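Local atomic coordinates of alpha-fucosidase (Bifidobacterium bifidum, PDB entry 2EAB), a protein that probably acts as an alpha-L-fucosidase, hydrolysing alpha-1,2-linked fucose through the glycoside hydrolase family 95 catalytic domain contained in this chain. Residues 82-95 with 124-136. Sequence-based numbering, arbitrary orientation.
Sequences GGPGSSTSYNGGNN and LTGGENAAEQGNY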
loop_
_atom_site.group_PDB
_atom_site.type_symbol
_atom_site.label_atom_id
_atom_site.label_comp_id
_atom_site.label_asym_id
_atom_site.label_seq_id
_atom_site.Cartn_x
_atom_site.Cartn_y
_atom_site.Cartn_z
ATOM N N GLY A 82 -0.964 -8.391 -20.771
ATOM C CA GLY A 82 -2.414 -8.457 -20.639
ATOM C C GLY A 82 -3.121 -7.296 -21.314
ATOM O O GLY A 82 -2.497 -6.453 -21.964
ATOM N N GLY A 83 -4.441 -7.258 -21.167
ATOM C CA GLY A 83 -5.220 -6.119 -21.630
ATOM C C GLY A 83 -5.538 -6.156 -23.113
ATOM O O GLY A 83 -5.339 -7.172 -23.784
ATOM N N PRO A 84 -6.035 -5.034 -23.656
ATOM C CA PRO A 84 -6.409 -5.016 -25.063
ATOM C C PRO A 84 -5.204 -5.355 -25.937
ATOM O O PRO A 84 -4.086 -4.913 -25.666
ATOM C CB PRO A 84 -6.892 -3.578 -25.288
ATOM C CG PRO A 84 -6.321 -2.793 -24.167
ATOM C CD PRO A 84 -6.243 -3.730 -23.009
ATOM N N GLY A 85 -5.438 -6.176 -26.958
ATOM C CA GLY A 85 -4.368 -6.648 -27.821
ATOM C C GLY A 85 -3.799 -7.998 -27.428
ATOM O O GLY A 85 -3.077 -8.609 -28.211
ATOM N N SER A 86 -4.119 -8.478 -26.229
ATOM C CA SER A 86 -3.653 -9.796 -25.785
ATOM C C SER A 86 -4.524 -10.940 -26.312
ATOM O O SER A 86 -4.149 -12.114 -26.204
ATOM C CB SER A 86 -3.588 -9.864 -24.259
ATOM O OG SER A 86 -4.889 -9.765 -23.703
ATOM N N SER A 87 -5.693 -10.582 -26.840
ATOM C CA SER A 87 -6.600 -11.490 -27.535
ATOM C C SER A 87 -7.434 -10.625 -28.462
ATOM O O SER A 87 -7.331 -9.399 -28.424
ATOM C CB SER A 87 -7.529 -12.197 -26.555
ATOM O OG SER A 87 -8.538 -11.302 -26.116
ATOM N N THR A 88 -8.275 -11.254 -29.276
ATOM C CA THR A 88 -9.163 -10.509 -30.165
ATOM C C THR A 88 -10.472 -10.105 -29.477
ATOM O O THR A 88 -11.317 -9.447 -30.086
ATOM C CB THR A 88 -9.477 -11.311 -31.452
ATOM O OG1 THR A 88 -10.072 -12.563 -31.100
ATOM C CG2 THR A 88 -8.204 -11.560 -32.257
ATOM N N SER A 89 -10.632 -10.483 -28.208
ATOM C CA SER A 89 -11.909 -10.302 -27.526
ATOM C C SER A 89 -11.794 -9.799 -26.086
ATOM O O SER A 89 -12.730 -9.954 -25.304
ATOM C CB SER A 89 -12.721 -11.603 -27.583
ATOM O OG SER A 89 -12.008 -12.672 -26.994
ATOM N N TYR A 90 -10.665 -9.184 -25.741
ATOM C CA TYR A 90 -10.441 -8.708 -24.376
ATOM C C TYR A 90 -11.608 -7.869 -23.869
ATOM O O TYR A 90 -11.984 -6.877 -24.502
ATOM C CB TYR A 90 -9.148 -7.902 -24.276
ATOM C CG TYR A 90 -8.862 -7.474 -22.858
ATOM C CD1 TYR A 90 -8.290 -8.363 -21.956
ATOM C CD2 TYR A 90 -9.193 -6.194 -22.404
ATOM C CE1 TYR A 90 -8.045 -7.997 -20.633
ATOM C CE2 TYR A 90 -8.946 -5.809 -21.077
ATOM C CZ TYR A 90 -8.369 -6.720 -20.199
ATOM O OH TYR A 90 -8.102 -6.383 -18.892
ATOM N N ASN A 91 -12.144 -8.272 -22.719
ATOM C CA ASN A 91 -13.282 -7.610 -22.092
ATOM C C ASN A 91 -13.145 -7.647 -20.568
ATOM O O ASN A 91 -14.111 -7.909 -19.849
ATOM C CB ASN A 91 -14.590 -8.269 -22.555
ATOM C CG ASN A 91 -15.834 -7.496 -22.136
ATOM O OD1 ASN A 91 -15.830 -6.265 -22.053
ATOM N ND2 ASN A 91 -16.919 -8.226 -21.886
ATOM N N GLY A 92 -11.926 -7.398 -20.090
ATOM C CA GLY A 92 -11.659 -7.302 -18.655
ATOM C C GLY A 92 -11.876 -8.579 -17.868
ATOM O O GLY A 92 -11.980 -8.531 -16.639
ATOM N N GLY A 93 -11.944 -9.707 -18.574
ATOM C CA GLY A 93 -12.181 -11.003 -17.951
ATOM C C GLY A 93 -13.641 -11.367 -17.755
ATOM O O GLY A 93 -13.950 -12.466 -17.282
ATOM N N ASN A 94 -14.555 -10.463 -18.095
ATOM C CA ASN A 94 -15.965 -10.700 -17.809
ATOM C C ASN A 94 -16.546 -11.860 -18.594
ATOM O O ASN A 94 -16.314 -11.980 -19.792
ATOM C CB ASN A 94 -16.771 -9.436 -18.052
ATOM C CG ASN A 94 -16.355 -8.321 -17.129
ATOM O OD1 ASN A 94 -16.501 -8.423 -15.910
ATOM N ND2 ASN A 94 -15.813 -7.256 -17.699
ATOM N N ASN A 95 -17.285 -12.721 -17.903
ATOM C CA ASN A 95 -17.900 -13.880 -18.525
ATOM C C ASN A 95 -19.420 -13.765 -18.480
ATOM O O ASN A 95 -20.044 -13.971 -17.435
ATOM C CB ASN A 95 -17.423 -15.166 -17.852
ATOM C CG ASN A 95 -17.830 -16.406 -18.624
ATOM O OD1 ASN A 95 -18.937 -16.476 -19.162
ATOM N ND2 ASN A 95 -16.948 -17.397 -18.668
ATOM N N LEU A 124 -20.095 -17.954 -10.094
ATOM C CA LEU A 124 -19.768 -16.522 -10.117
ATOM C C LEU A 124 -18.280 -16.312 -10.348
ATOM O O LEU A 124 -17.526 -15.974 -9.437
ATOM C CB LEU A 124 -20.251 -15.820 -8.845
ATOM C CG LEU A 124 -21.770 -15.688 -8.696
ATOM C CD1 LEU A 124 -22.096 -15.169 -7.313
ATOM C CD2 LEU A 124 -22.371 -14.782 -9.768
ATOM N N THR A 125 -17.870 -16.541 -11.592
ATOM C CA THR A 125 -16.460 -16.516 -11.967
ATOM C C THR A 125 -16.237 -15.798 -13.296
ATOM O O THR A 125 -17.182 -15.490 -14.026
ATOM C CB THR A 125 -15.881 -17.948 -12.085
ATOM O OG1 THR A 125 -16.609 -18.672 -13.082
ATOM C CG2 THR A 125 -15.952 -18.690 -10.766
ATOM N N GLY A 126 -14.965 -15.545 -13.587
ATOM C CA GLY A 126 -14.533 -14.964 -14.853
ATOM C C GLY A 126 -13.030 -15.098 -14.952
ATOM O O GLY A 126 -12.424 -15.888 -14.225
ATOM N N GLY A 127 -12.435 -14.347 -15.872
ATOM C CA GLY A 127 -10.989 -14.168 -15.888
ATOM C C GLY A 127 -10.193 -15.432 -16.173
ATOM O O GLY A 127 -9.165 -15.684 -15.546
ATOM N N GLU A 128 -10.646 -16.218 -17.144
ATOM C CA GLU A 128 -10.042 -17.525 -17.409
ATOM C C GLU A 128 -8.753 -17.491 -18.216
ATOM O O GLU A 128 -7.965 -18.434 -18.144
ATOM C CB GLU A 128 -11.038 -18.467 -18.087
ATOM C CG GLU A 128 -12.376 -18.610 -17.367
ATOM C CD GLU A 128 -13.388 -17.528 -17.735
ATOM O OE1 GLU A 128 -13.084 -16.663 -18.585
ATOM O OE2 GLU A 128 -14.504 -17.552 -17.171
ATOM N N ASN A 129 -8.542 -16.424 -18.981
ATOM C CA ASN A 129 -7.416 -16.351 -19.910
ATOM C C ASN A 129 -6.235 -15.621 -19.283
ATOM O O ASN A 129 -6.257 -14.394 -19.143
ATOM C CB ASN A 129 -7.846 -15.679 -21.220
ATOM C CG ASN A 129 -6.763 -15.741 -22.303
ATOM O OD1 ASN A 129 -5.585 -15.927 -22.009
ATOM N ND2 ASN A 129 -7.164 -15.573 -23.562
ATOM N N ALA A 130 -5.211 -16.380 -18.897
ATOM C CA ALA A 130 -4.049 -15.819 -18.206
ATOM C C ALA A 130 -3.248 -14.831 -19.057
ATOM O O ALA A 130 -2.564 -13.967 -18.507
ATOM C CB ALA A 130 -3.150 -16.928 -17.685
ATOM N N ALA A 131 -3.324 -14.971 -20.382
ATOM C CA ALA A 131 -2.681 -14.031 -21.302
ATOM C C ALA A 131 -3.407 -12.691 -21.337
ATOM O O ALA A 131 -2.784 -11.653 -21.553
ATOM C CB ALA A 131 -2.598 -14.623 -22.698
ATOM N N GLU A 132 -4.725 -12.722 -21.156
ATOM C CA GLU A 132 -5.512 -11.489 -21.046
ATOM C C GLU A 132 -5.290 -10.808 -19.706
ATOM O O GLU A 132 -5.224 -9.581 -19.624
ATOM C CB GLU A 132 -7.001 -11.772 -21.199
ATOM C CG GLU A 132 -7.476 -12.061 -22.608
ATOM C CD GLU A 132 -8.985 -12.126 -22.694
ATOM O OE1 GLU A 132 -9.644 -12.295 -21.645
ATOM O OE2 GLU A 132 -9.518 -11.993 -23.815
ATOM N N GLN A 133 -5.202 -11.601 -18.645
ATOM C CA GLN A 133 -4.968 -11.035 -17.329
ATOM C C GLN A 133 -3.610 -10.345 -17.306
ATOM O O GLN A 133 -3.497 -9.189 -16.901
ATOM C CB GLN A 133 -5.025 -12.118 -16.263
ATOM C CG GLN A 133 -4.903 -11.550 -14.859
ATOM C CD GLN A 133 -5.233 -12.547 -13.769
ATOM O OE1 GLN A 133 -5.652 -13.684 -14.032
ATOM N NE2 GLN A 133 -5.062 -12.116 -12.524
ATOM N N GLY A 134 -2.582 -11.061 -17.754
ATOM C CA GLY A 134 -1.232 -10.533 -17.753
ATOM C C GLY A 134 -0.681 -10.365 -16.354
ATOM O O GLY A 134 -1.202 -10.925 -15.392
ATOM N N ASN A 135 0.410 -9.616 -16.266
ATOM C CA ASN A 135 1.122 -9.383 -15.020
ATOM C C ASN A 135 2.165 -8.295 -15.211
ATOM O O ASN A 135 2.403 -7.845 -16.334
ATOM C CB ASN A 135 1.725 -10.683 -14.444
ATOM C CG ASN A 135 2.817 -11.315 -15.322
ATOM O OD1 ASN A 135 3.033 -10.959 -16.486
ATOM N ND2 ASN A 135 3.508 -12.281 -14.740
ATOM N N TYR A 136 2.747 -7.855 -14.103
ATOM C CA TYR A 136 3.844 -6.904 -14.106
ATOM C C TYR A 136 5.145 -7.624 -14.431
ATOM O O TYR A 136 5.410 -8.690 -13.876
ATOM C CB TYR A 136 3.959 -6.294 -12.719
ATOM C CG TYR A 136 4.982 -5.189 -12.578
ATOM C CD1 TYR A 136 4.934 -4.064 -13.390
ATOM C CD2 TYR A 136 5.968 -5.248 -11.595
ATOM C CE1 TYR A 136 5.847 -3.028 -13.238
ATOM C CE2 TYR A 136 6.896 -4.221 -11.437
ATOM C CZ TYR A 136 6.823 -3.113 -12.259
ATOM O OH TYR A 136 7.711 -2.075 -12.104
HETATM O O HOH W 1 -5.018 -14.775 -25.571
HETATM O O HOH W 2 -11.622 -13.371 -24.395
HETATM O O HOH W 3 -5.357 -7.160 -17.556
HETATM O O HOH W 4 -11.830 -10.716 -21.304
HETATM O O HOH W 5 -14.519 -14.516 -19.357
#
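The ST turn at Ser-87, in the glycine-rich loop between strand 69-76 and helix 96-99, is where Glu-132 of the short helix 130-133 reaches across. Ser-87 OG donates to Glu-132 OE2 at 2.6 Å, on the anti lone pair, while accepting from Ser-89 N within its own loop. With CG anti to its carbonyl carbon (chi1 -75°) and the chain extended beyond, Glu-132 passes Ser-86 OG and the Tyr-90 ring, whose edge meets Glu-132 CB, 3.7 Å from Tyr-90 CD1. Gly-83 CA and Gly-92 N lie over opposite faces of that ring, and its hydroxyl bonds to Tyr-490 O. Two waters extend the hold on the carboxylate: one joins Glu-132 OE2 to Ser-89 OG, the other links Glu-132 OE1 to Asn-91 N and Gly-93 N of the type I' turn 91-94. At the backbone, Gly-83 N donates to Glu-132 O (2.9 Å). Farther along, Gly-127 N binds Gly-93 O at 2.8 Å. Glu-128 OE2 lies nearly in the amide plane of Asn-95, whereas Asn-95 ND2 comes to it, at 2.9 Å, from above the carboxylate plane. Tyr-462 OH bonds both Asn-95 N and Thr-125 O, tying both segments to helix 452-463 in the family 95 catalytic range. Carboxylates, backbone bonds and water thus hold an ST turn and a type I' turn against a short helix and its preceding loop, within the family 65-type N-terminal domain range.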